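Local structure of lipoprotein (Colwellia psychrerythraea, 3O0Y) at residues M595-L598 with S599-N603; F583-V586 with V587-G591; S565-E568 with Q569-R573. The protein is of unknown function but is a putative bacterial lipoprotein of the DUF885 family, probably sharing ancestry with the zincin-like metallopeptidases. All coordinates share one frame; numbering follows the deposited sequence.

The three contacts lie on the last three helices of the chain. Along the sequence contact 3 comes first, on helix 555-574; contact 2 follows on helix 580-588 and the turn after it, and contact 1 opens helix 595-608. The centres of contacts 1 and 2 are about 10 Å apart, those of contacts 1 and 3 about 12 Å, and those of contacts 2 and 3 about 15 Å. Each of the three touches both others through packing: Leu598 lies on Leu566 and Val587, Asn601 on Val586, and Phe583 on Arg567. The last three helices thus pack on one another as a compact C-terminal cluster.

Contact 1: M595-L598 with S599-N603; sequences MAVL and SRNVN
Ser599 turns its OG back beside its own backbone N, opposite the carbonyl carbon (chi1 -51°), and this folds the hydroxyl toward Met595 one turn earlier. OG donates a hydrogen bond of 2.9 Å to Met595 O, the oxygen that also receives Ser599 N at 2.8 Å. The two donors arrive from opposite faces of the carbonyl plane, with the hydroxyl 37° out of it, so one acceptor is gripped twice, once from each face. Serine suits the position because its short arm ends just where it can satisfy its hydroxyl within the helix.

The rotation of Asn601 (chi1 -70°) likewise brings its CG beside the backbone N. Its amide then runs alongside Val597, pointing the same way, with ND2 4.0 Å from Val597 CG1, while OD1 is held by Asn104. The other branch of Val597, CG2, lies obliquely to the Arg600 guanidinium, 4.3 Å from NH1. That nitrogen is fixed by Asn104 and Gln107, for which the long, bent arginine has enough reach. Leu598 CD1 and Val602 CG2 make a loose apolar contact at 4.3 Å; the backbones of the same pair are joined by the alpha-helical bond from Val602 N to Leu598 O at 2.9 Å.

This start of helix 595-608 is wedged among three others. Val597, Arg600 and Asn601 face helix 100-117, Leu598 and Ser599 rest on Leu566 of helix 555-574, and Leu598, Asn601 and Val602 pack against helix 580-588.

Contact 2: F583-V586 with V587-G591; sequences FHDV and VLLNG
Phe583 and Val587 meet one helical turn apart, as a methyl over an aromatic face. The phenylalanine CG lies opposite the backbone N and beside the carbonyl carbon (chi1 175°), which brings the end of the ring nearer to Val587; the valine sets CG2 beside its own N, aimed back at that ring. CG2 sits 3.9 Å from the ring centroid and 18° off the normal, a CH-pi contact displaced toward the rim. Valine suits the place because its beta branch puts one methyl over the ring face.

Asp585 and Leu589 run side by side. Leu589 CG lies beside its backbone N, and CD1, the branch anti to CA, is carried to within 3.8 Å of Asp585 OD1. The other carboxylate oxygen, OD2, makes a salt bridge to Arg379.

A type I beta turn runs from Leu588 to Gly591; within it Asn590 ND2 donates to Val586 O at 3.0 Å. The asparagine CG lies beside the backbone N (chi1 -56°), which turns ND2 back to that oxygen. The acceptor lies in the plane of the asparagine amide, so a side chain does here what backbone N-H groups do for earlier carbonyls. Gly591 closes the turn with a positive phi, a conformation glycine takes easily because it has no side chain.

Val586 and Asn590 face helix 595-608, Phe583, Val587 and Leu588 lean on helix 467-483, and Leu588 and Leu589 reach helix 444-452.

Contact 3: S565-E568 with Q569-R573; sequences SLRE and QAKAR
Ser565 and Gln569, Leu566 and Ala570, Arg567 and Lys571, and Glu568 and Ala572 are joined by the i to i+4 backbone hydrogen bonds of regular alpha-helix, from 2.9 Å for Gln569 N to Ser565 O up to 3.0 Å for Ala572 N to Glu568 O. The small Ala570 suits its buried place beside Phe578 and Trp605.

Van der Waals contacts come next. Gln569 CG lies beside its backbone N (chi1 -75°), and the extended chain runs back along the helix. There OE1 lies 3.8 Å from Leu566 CD2, and NE2 lies equally far from Ser565 OG. With an alanine here, Leu566 CD2 would probably lose the amide that packs against it and a gap would open beside Ser565. Arg567 and Lys571 lie side by side, pointing the same way: the lysine chain, extended as far as CE, lays CE 3.9 Å from Arg567 NE, and its last torsion (chi4 -71°) then turns NZ. Glu568 crosses the same chain, OE2 lying 3.8 Å from Lys571 CD.

Of the charges, Arg567 NH1 is engaged by Glu483 in a salt bridge. Glu568 OE2 lies 5.3 Å from Lys571 NZ, close enough that it may weakly favour the lysine's charge.

Contact 1: M595-L598 with S599-N603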
ATOM      1  N   MET A 595       8.108 -15.189  -2.112  1.00  7.99           N
ATOM      2  CA  MET A 595       8.632 -15.795  -3.307  1.00  8.79           C
ATOM      3  C   MET A 595       9.022 -17.263  -3.190  1.00  9.42           C
ATOM      4  O   MET A 595       8.806 -18.043  -4.129  1.00  8.28           O
ATOM      5  CB  MET A 595       9.731 -14.922  -3.935  1.00  8.69           C
ATOM      6  CG  MET A 595       9.169 -13.490  -4.540  1.00 12.95           C
ATOM      7  SD  MET A 595       7.926 -13.493  -5.869  1.00  5.92           S
ATOM      8  CE  MET A 595       6.464 -13.224  -4.793  1.00  8.72           C
ATOM      9  N   ALA A 596       9.564 -17.660  -2.044  1.00  9.38           N
ATOM     10  CA  ALA A 596       9.987 -19.048  -1.874  1.00 10.20           C
ATOM     11  C   ALA A 596       8.772 -19.993  -1.937  1.00  9.47           C
ATOM     12  O   ALA A 596       8.866 -21.080  -2.516  1.00  7.99           O
ATOM     13  CB  ALA A 596      10.714 -19.229  -0.562  1.00 10.77           C
ATOM     14  N   VAL A 597       7.624 -19.546  -1.433  1.00  7.35           N
ATOM     15  CA  VAL A 597       6.437 -20.370  -1.448  1.00  6.86           C
ATOM     16  C   VAL A 597       5.814 -20.356  -2.858  1.00  6.44           C
ATOM     17  O   VAL A 597       5.346 -21.393  -3.338  1.00  6.16           O
ATOM     18  CB  VAL A 597       5.422 -19.894  -0.397  1.00 10.45           C
ATOM     19  CG1 VAL A 597       4.102 -20.630  -0.546  1.00  7.97           C
ATOM     20  CG2 VAL A 597       5.981 -20.092   1.005  1.00  8.86           C
ATOM     21  N   LEU A 598       5.757 -19.194  -3.488  1.00  7.49           N
ATOM     22  CA  LEU A 598       5.297 -19.121  -4.883  1.00  7.03           C
ATOM     23  C   LEU A 598       6.157 -20.098  -5.741  1.00  7.33           C
ATOM     24  O   LEU A 598       5.604 -20.848  -6.537  1.00  8.25           O
ATOM     25  CB  LEU A 598       5.415 -17.685  -5.404  1.00  7.44           C
ATOM     26  CG  LEU A 598       4.969 -17.498  -6.878  1.00  8.89           C
ATOM     27  CD1 LEU A 598       3.526 -17.966  -7.113  1.00  9.51           C
ATOM     28  CD2 LEU A 598       5.151 -16.010  -7.278  1.00  9.59           C
ATOM     29  N   SER A 599       7.479 -20.147  -5.514  1.00  7.61           N
ATOM     30  CA  SER A 599       8.336 -21.035  -6.372  1.00  8.53           C
ATOM     31  C   SER A 599       7.962 -22.506  -6.092  1.00  7.14           C
ATOM     32  O   SER A 599       7.930 -23.313  -7.012  1.00  7.58           O
ATOM     33  CB  SER A 599       9.852 -20.869  -6.177  1.00 11.76           C
ATOM     34  OG  SER A 599      10.173 -19.466  -6.290  1.00 16.23           O
ATOM     35  N   ARG A 600       7.774 -22.828  -4.816  1.00  9.37           N
ATOM     36  CA  ARG A 600       7.378 -24.199  -4.436  1.00  9.06           C
ATOM     37  C   ARG A 600       6.067 -24.607  -5.094  1.00  9.03           C
ATOM     38  O   ARG A 600       5.934 -25.752  -5.570  1.00  9.22           O
ATOM     39  CB  ARG A 600       7.240 -24.342  -2.909  1.00  9.69           C
ATOM     40  CG  ARG A 600       6.647 -25.688  -2.551  1.00 14.89           C
ATOM     41  CD  ARG A 600       6.448 -25.816  -1.033  1.00 23.10           C
ATOM     42  NE  ARG A 600       7.712 -25.502  -0.412  1.00 22.98           N
ATOM     43  CZ  ARG A 600       7.875 -24.778   0.684  1.00 28.42           C
ATOM     44  NH1 ARG A 600       6.839 -24.260   1.351  1.00 25.31           N
ATOM     45  NH2 ARG A 600       9.106 -24.587   1.128  1.00 28.07           N
ATOM     46  N   ASN A 601       5.094 -23.678  -5.136  1.00  7.69           N
ATOM     47  CA  ASN A 601       3.793 -23.988  -5.774  1.00  7.39           C
ATOM     48  C   ASN A 601       3.897 -24.154  -7.291  1.00  5.56           C
ATOM     49  O   ASN A 601       3.282 -25.061  -7.893  1.00  7.79           O
ATOM     50  CB  ASN A 601       2.720 -22.937  -5.412  1.00  6.11           C
ATOM     51  CG  ASN A 601       2.306 -23.044  -3.957  1.00 10.34           C
ATOM     52  OD1 ASN A 601       2.486 -24.118  -3.347  1.00 10.65           O
ATOM     53  ND2 ASN A 601       1.662 -21.988  -3.407  1.00  7.49           N
ATOM     54  N   VAL A 602       4.714 -23.302  -7.911  1.00  6.81           N
ATOM     55  CA  VAL A 602       4.958 -23.441  -9.366  1.00  5.92           C
ATOM     56  C   VAL A 602       5.593 -24.768  -9.637  1.00  6.23           C
ATOM     57  O   VAL A 602       5.210 -25.497 -10.531  1.00  6.71           O
ATOM     58  CB  VAL A 602       5.813 -22.251  -9.919  1.00  5.25           C
ATOM     59  CG1 VAL A 602       6.342 -22.539 -11.369  1.00  6.73           C
ATOM     60  CG2 VAL A 602       4.937 -20.957  -9.909  1.00  6.18           C
ATOM     61  N   ASN A 603       6.583 -25.120  -8.825  1.00  6.83           N
ATOM     62  CA  ASN A 603       7.281 -26.406  -8.990  1.00  7.99           C
ATOM     63  C   ASN A 603       6.383 -27.635  -8.770  1.00  8.97           C
ATOM     64  O   ASN A 603       6.456 -28.621  -9.560  1.00  9.96           O
ATOM     65  CB  ASN A 603       8.483 -26.480  -8.081  1.00  7.97           C
ATOM     66  CG  ASN A 603       9.654 -25.682  -8.585  1.00  9.59           C
ATOM     67  OD1 ASN A 603       9.790 -25.405  -9.776  1.00 13.49           O
ATOM     68  ND2 ASN A 603      10.558 -25.370  -7.659  1.00 21.44           N
TER

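Contact 2: F583-V586 with V587-G591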
ATOM      1  N   PHE A 583      -0.905 -21.097 -15.201  1.00  6.90           N
ATOM      2  CA  PHE A 583       0.125 -20.369 -14.478  1.00  6.97           C
ATOM      3  C   PHE A 583      -0.501 -19.290 -13.613  1.00  6.46           C
ATOM      4  O   PHE A 583      -0.124 -19.118 -12.482  1.00  6.25           O
ATOM      5  CB  PHE A 583       1.121 -19.737 -15.468  1.00  8.54           C
ATOM      6  CG  PHE A 583       2.159 -18.862 -14.834  1.00  7.47           C
ATOM      7  CD1 PHE A 583       3.221 -19.468 -14.187  1.00  8.90           C
ATOM      8  CD2 PHE A 583       2.156 -17.486 -14.939  1.00  7.57           C
ATOM      9  CE1 PHE A 583       4.196 -18.708 -13.505  1.00  7.86           C
ATOM     10  CE2 PHE A 583       3.126 -16.715 -14.292  1.00  9.68           C
ATOM     11  CZ  PHE A 583       4.188 -17.351 -13.596  1.00  8.60           C
ATOM     12  N   HIS A 584      -1.436 -18.546 -14.175  1.00  6.14           N
ATOM     13  CA  HIS A 584      -2.138 -17.532 -13.391  1.00  5.68           C
ATOM     14  C   HIS A 584      -2.899 -18.116 -12.196  1.00  7.51           C
ATOM     15  O   HIS A 584      -2.967 -17.494 -11.158  1.00  6.35           O
ATOM     16  CB  HIS A 584      -3.054 -16.683 -14.292  1.00  5.51           C
ATOM     17  CG  HIS A 584      -2.305 -15.741 -15.202  1.00  4.92           C
ATOM     18  ND1 HIS A 584      -2.787 -15.305 -16.408  1.00  4.91           N
ATOM     19  CD2 HIS A 584      -1.027 -15.284 -15.123  1.00  7.14           C
ATOM     20  CE1 HIS A 584      -1.883 -14.519 -16.977  1.00  7.08           C
ATOM     21  NE2 HIS A 584      -0.796 -14.504 -16.224  1.00  6.70           N
ATOM     22  N   ASP A 585      -3.472 -19.279 -12.336  1.00  5.23           N
ATOM     23  CA  ASP A 585      -4.188 -19.894 -11.238  1.00  7.10           C
ATOM     24  C   ASP A 585      -3.190 -20.269 -10.127  1.00  7.90           C
ATOM     25  O   ASP A 585      -3.464 -20.029  -8.939  1.00  7.86           O
ATOM     26  CB  ASP A 585      -4.922 -21.117 -11.660  1.00  7.61           C
ATOM     27  CG  ASP A 585      -6.181 -20.833 -12.497  1.00 16.09           C
ATOM     28  OD1 ASP A 585      -6.728 -19.699 -12.539  1.00 18.67           O
ATOM     29  OD2 ASP A 585      -6.681 -21.848 -13.032  1.00 20.96           O
ATOM     30  N   VAL A 586      -2.009 -20.784 -10.501  1.00  7.00           N
ATOM     31  CA  VAL A 586      -1.005 -21.098  -9.459  1.00  6.95           C
ATOM     32  C   VAL A 586      -0.529 -19.842  -8.767  1.00  7.84           C
ATOM     33  O   VAL A 586      -0.328 -19.836  -7.514  1.00  8.01           O
ATOM     34  CB  VAL A 586       0.249 -21.837 -10.099  1.00  9.27           C
ATOM     35  CG1 VAL A 586       1.369 -22.067  -9.004  1.00  9.58           C
ATOM     36  CG2 VAL A 586      -0.168 -23.106 -10.760  1.00 11.72           C
ATOM     37  N   VAL A 587      -0.356 -18.750  -9.502  1.00  6.17           N
ATOM     38  CA  VAL A 587       0.147 -17.537  -8.884  1.00  6.48           C
ATOM     39  C   VAL A 587      -0.899 -16.864  -7.948  1.00  7.62           C
ATOM     40  O   VAL A 587      -0.596 -16.373  -6.881  1.00  8.68           O
ATOM     41  CB  VAL A 587       0.651 -16.541  -9.941  1.00  5.14           C
ATOM     42  CG1 VAL A 587       1.060 -15.160  -9.315  1.00  6.32           C
ATOM     43  CG2 VAL A 587       1.834 -17.155 -10.670  1.00  6.35           C
ATOM     44  N   LEU A 588      -2.133 -16.841  -8.401  1.00  5.55           N
ATOM     45  CA  LEU A 588      -3.161 -16.046  -7.718  1.00  6.78           C
ATOM     46  C   LEU A 588      -3.973 -16.826  -6.682  1.00  8.22           C
ATOM     47  O   LEU A 588      -4.453 -16.235  -5.704  1.00  8.68           O
ATOM     48  CB  LEU A 588      -4.128 -15.480  -8.774  1.00  6.83           C
ATOM     49  CG  LEU A 588      -3.566 -14.400  -9.718  1.00  4.92           C
ATOM     50  CD1 LEU A 588      -4.567 -14.041 -10.795  1.00  7.24           C
ATOM     51  CD2 LEU A 588      -3.235 -13.176  -8.873  1.00  6.67           C
ATOM     52  N   LEU A 589      -4.304 -18.076  -6.983  1.00  7.76           N
ATOM     53  CA  LEU A 589      -5.323 -18.755  -6.156  1.00  8.06           C
ATOM     54  C   LEU A 589      -4.793 -19.284  -4.851  1.00 10.07           C
ATOM     55  O   LEU A 589      -5.555 -19.801  -4.013  1.00 10.53           O
ATOM     56  CB  LEU A 589      -6.083 -19.830  -6.950  1.00  7.19           C
ATOM     57  CG  LEU A 589      -6.853 -19.405  -8.232  1.00  9.02           C
ATOM     58  CD1 LEU A 589      -7.557 -20.626  -8.931  1.00 10.26           C
ATOM     59  CD2 LEU A 589      -7.819 -18.194  -7.938  1.00  8.80           C
ATOM     60  N   ASN A 590      -3.474 -19.232  -4.670  1.00  7.54           N
ATOM     61  CA  ASN A 590      -2.861 -19.564  -3.415  1.00  8.79           C
ATOM     62  C   ASN A 590      -2.545 -18.355  -2.546  1.00  9.26           C
ATOM     63  O   ASN A 590      -1.957 -18.496  -1.479  1.00 11.05           O
ATOM     64  CB  ASN A 590      -1.616 -20.453  -3.658  1.00  9.04           C
ATOM     65  CG  ASN A 590      -1.962 -21.721  -4.455  1.00 10.22           C
ATOM     66  OD1 ASN A 590      -2.708 -22.550  -3.942  1.00 11.16           O
ATOM     67  ND2 ASN A 590      -1.478 -21.863  -5.661  1.00  9.81           N
ATOM     68  N   GLY A 591      -3.004 -17.178  -2.941  1.00  7.96           N
ATOM     69  CA  GLY A 591      -2.884 -15.983  -2.111  1.00  8.72           C
ATOM     70  C   GLY A 591      -1.518 -15.335  -2.214  1.00  8.14           C
ATOM     71  O   GLY A 591      -0.588 -15.878  -2.786  1.00  8.27           O
TER

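Contact 3: S565-E568 with Q569-R573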
ATOM      1  N   SER A 565      10.487 -14.598 -14.108  1.00  7.19           N
ATOM      2  CA  SER A 565      11.497 -15.652 -14.101  1.00  8.80           C
ATOM      3  C   SER A 565      10.858 -17.031 -13.896  1.00 10.37           C
ATOM      4  O   SER A 565      11.186 -18.001 -14.609  1.00 10.02           O
ATOM      5  CB  SER A 565      12.470 -15.388 -12.954  1.00 11.61           C
ATOM      6  OG  SER A 565      13.429 -16.431 -12.944  1.00 16.74           O
ATOM      7  N   LEU A 566       9.869 -17.095 -12.993  1.00  9.38           N
ATOM      8  CA  LEU A 566       9.091 -18.294 -12.825  1.00  6.46           C
ATOM      9  C   LEU A 566       8.327 -18.686 -14.054  1.00  7.41           C
ATOM     10  O   LEU A 566       8.247 -19.879 -14.380  1.00  7.85           O
ATOM     11  CB  LEU A 566       8.218 -18.219 -11.559  1.00  6.62           C
ATOM     12  CG  LEU A 566       8.966 -18.213 -10.196  1.00  6.78           C
ATOM     13  CD1 LEU A 566       7.892 -17.785  -9.164  1.00  8.21           C
ATOM     14  CD2 LEU A 566       9.584 -19.637  -9.849  1.00  6.37           C
ATOM     15  N   ARG A 567       7.739 -17.704 -14.733  1.00  6.52           N
ATOM     16  CA  ARG A 567       6.989 -17.983 -15.946  1.00  6.42           C
ATOM     17  C   ARG A 567       7.919 -18.577 -17.001  1.00  7.71           C
ATOM     18  O   ARG A 567       7.530 -19.473 -17.754  1.00  9.36           O
ATOM     19  CB  ARG A 567       6.295 -16.716 -16.401  1.00  5.27           C
ATOM     20  CG  ARG A 567       5.263 -16.956 -17.496  1.00  8.30           C
ATOM     21  CD  ARG A 567       4.395 -15.703 -17.778  1.00  7.26           C
ATOM     22  NE  ARG A 567       5.130 -14.800 -18.655  1.00  7.54           N
ATOM     23  CZ  ARG A 567       4.589 -13.847 -19.400  1.00  8.90           C
ATOM     24  NH1 ARG A 567       3.302 -13.549 -19.277  1.00  7.15           N
ATOM     25  NH2 ARG A 567       5.375 -13.147 -20.224  1.00  9.19           N
ATOM     26  N   GLU A 568       9.103 -17.990 -17.115  1.00  9.25           N
ATOM     27  CA  GLU A 568      10.075 -18.420 -18.106  1.00 12.39           C
ATOM     28  C   GLU A 568      10.551 -19.822 -17.782  1.00 13.65           C
ATOM     29  O   GLU A 568      10.648 -20.639 -18.721  1.00 11.25           O
ATOM     30  CB  GLU A 568      11.261 -17.461 -18.226  1.00 15.93           C
ATOM     31  CG  GLU A 568      10.903 -16.221 -18.927  1.00 20.61           C
ATOM     32  CD  GLU A 568      10.341 -16.434 -20.359  1.00 32.27           C
ATOM     33  OE1 GLU A 568      10.862 -17.322 -21.099  1.00 36.99           O
ATOM     34  OE2 GLU A 568       9.385 -15.699 -20.746  1.00 34.06           O
ATOM     35  N   GLN A 569      10.664 -20.149 -16.488  1.00 13.39           N
ATOM     36  CA  GLN A 569      11.040 -21.542 -16.075  1.00 14.37           C
ATOM     37  C   GLN A 569       9.955 -22.527 -16.498  1.00 12.03           C
ATOM     38  O   GLN A 569      10.221 -23.628 -17.014  1.00  9.97           O
ATOM     39  CB  GLN A 569      11.212 -21.615 -14.563  1.00 15.42           C
ATOM     40  CG  GLN A 569      12.506 -20.979 -13.976  1.00 23.14           C
ATOM     41  CD  GLN A 569      12.514 -21.000 -12.388  1.00 28.10           C
ATOM     42  OE1 GLN A 569      11.934 -21.902 -11.753  1.00 36.79           O
ATOM     43  NE2 GLN A 569      13.160 -20.037 -11.791  1.00 30.36           N
ATOM     44  N   ALA A 570       8.708 -22.132 -16.285  1.00  9.45           N
ATOM     45  CA  ALA A 570       7.558 -22.949 -16.611  1.00  8.41           C
ATOM     46  C   ALA A 570       7.473 -23.179 -18.148  1.00  9.13           C
ATOM     47  O   ALA A 570       7.168 -24.261 -18.591  1.00  8.64           O
ATOM     48  CB  ALA A 570       6.257 -22.323 -16.066  1.00  7.89           C
ATOM     49  N   LYS A 571       7.677 -22.114 -18.926  1.00  9.50           N
ATOM     50  CA  LYS A 571       7.661 -22.235 -20.362  1.00 12.47           C
ATOM     51  C   LYS A 571       8.775 -23.177 -20.848  1.00 12.42           C
ATOM     52  O   LYS A 571       8.541 -23.950 -21.730  1.00 13.33           O
ATOM     53  CB  LYS A 571       7.768 -20.873 -21.047  1.00 13.28           C
ATOM     54  CG  LYS A 571       6.519 -20.024 -20.847  1.00 12.25           C
ATOM     55  CD  LYS A 571       6.874 -18.538 -21.238  1.00 17.01           C
ATOM     56  CE  LYS A 571       5.722 -17.557 -21.289  1.00 21.09           C
ATOM     57  NZ  LYS A 571       4.841 -17.819 -22.445  1.00 20.48           N
ATOM     58  N   ALA A 572       9.975 -23.083 -20.261  1.00 13.56           N
ATOM     59  CA  ALA A 572      11.093 -24.026 -20.617  1.00 14.76           C
ATOM     60  C   ALA A 572      10.782 -25.477 -20.297  1.00 16.97           C
ATOM     61  O   ALA A 572      11.064 -26.381 -21.120  1.00 16.46           O
ATOM     62  CB  ALA A 572      12.396 -23.596 -19.881  1.00 16.64           C
ATOM     63  N   ARG A 573      10.181 -25.701 -19.133  1.00 15.87           N
ATOM     64  CA  ARG A 573       9.801 -27.040 -18.648  1.00 17.67           C
ATOM     65  C   ARG A 573       8.692 -27.637 -19.513  1.00 17.59           C
ATOM     66  O   ARG A 573       8.740 -28.810 -19.916  1.00 17.45           O
ATOM     67  CB  ARG A 573       9.279 -26.992 -17.210  1.00 18.53           C
ATOM     68  CG  ARG A 573      10.198 -27.488 -16.087  1.00 25.66           C
ATOM     69  CD  ARG A 573      10.491 -28.949 -16.134  1.00 22.55           C
ATOM     70  NE  ARG A 573       9.711 -29.824 -15.253  1.00 21.03           N
ATOM     71  CZ  ARG A 573       9.631 -29.771 -13.913  1.00 19.36           C
ATOM     72  NH1 ARG A 573      10.210 -28.824 -13.187  1.00 16.85           N
ATOM     73  NH2 ARG A 573       8.957 -30.716 -13.300  1.00 20.37           N
TER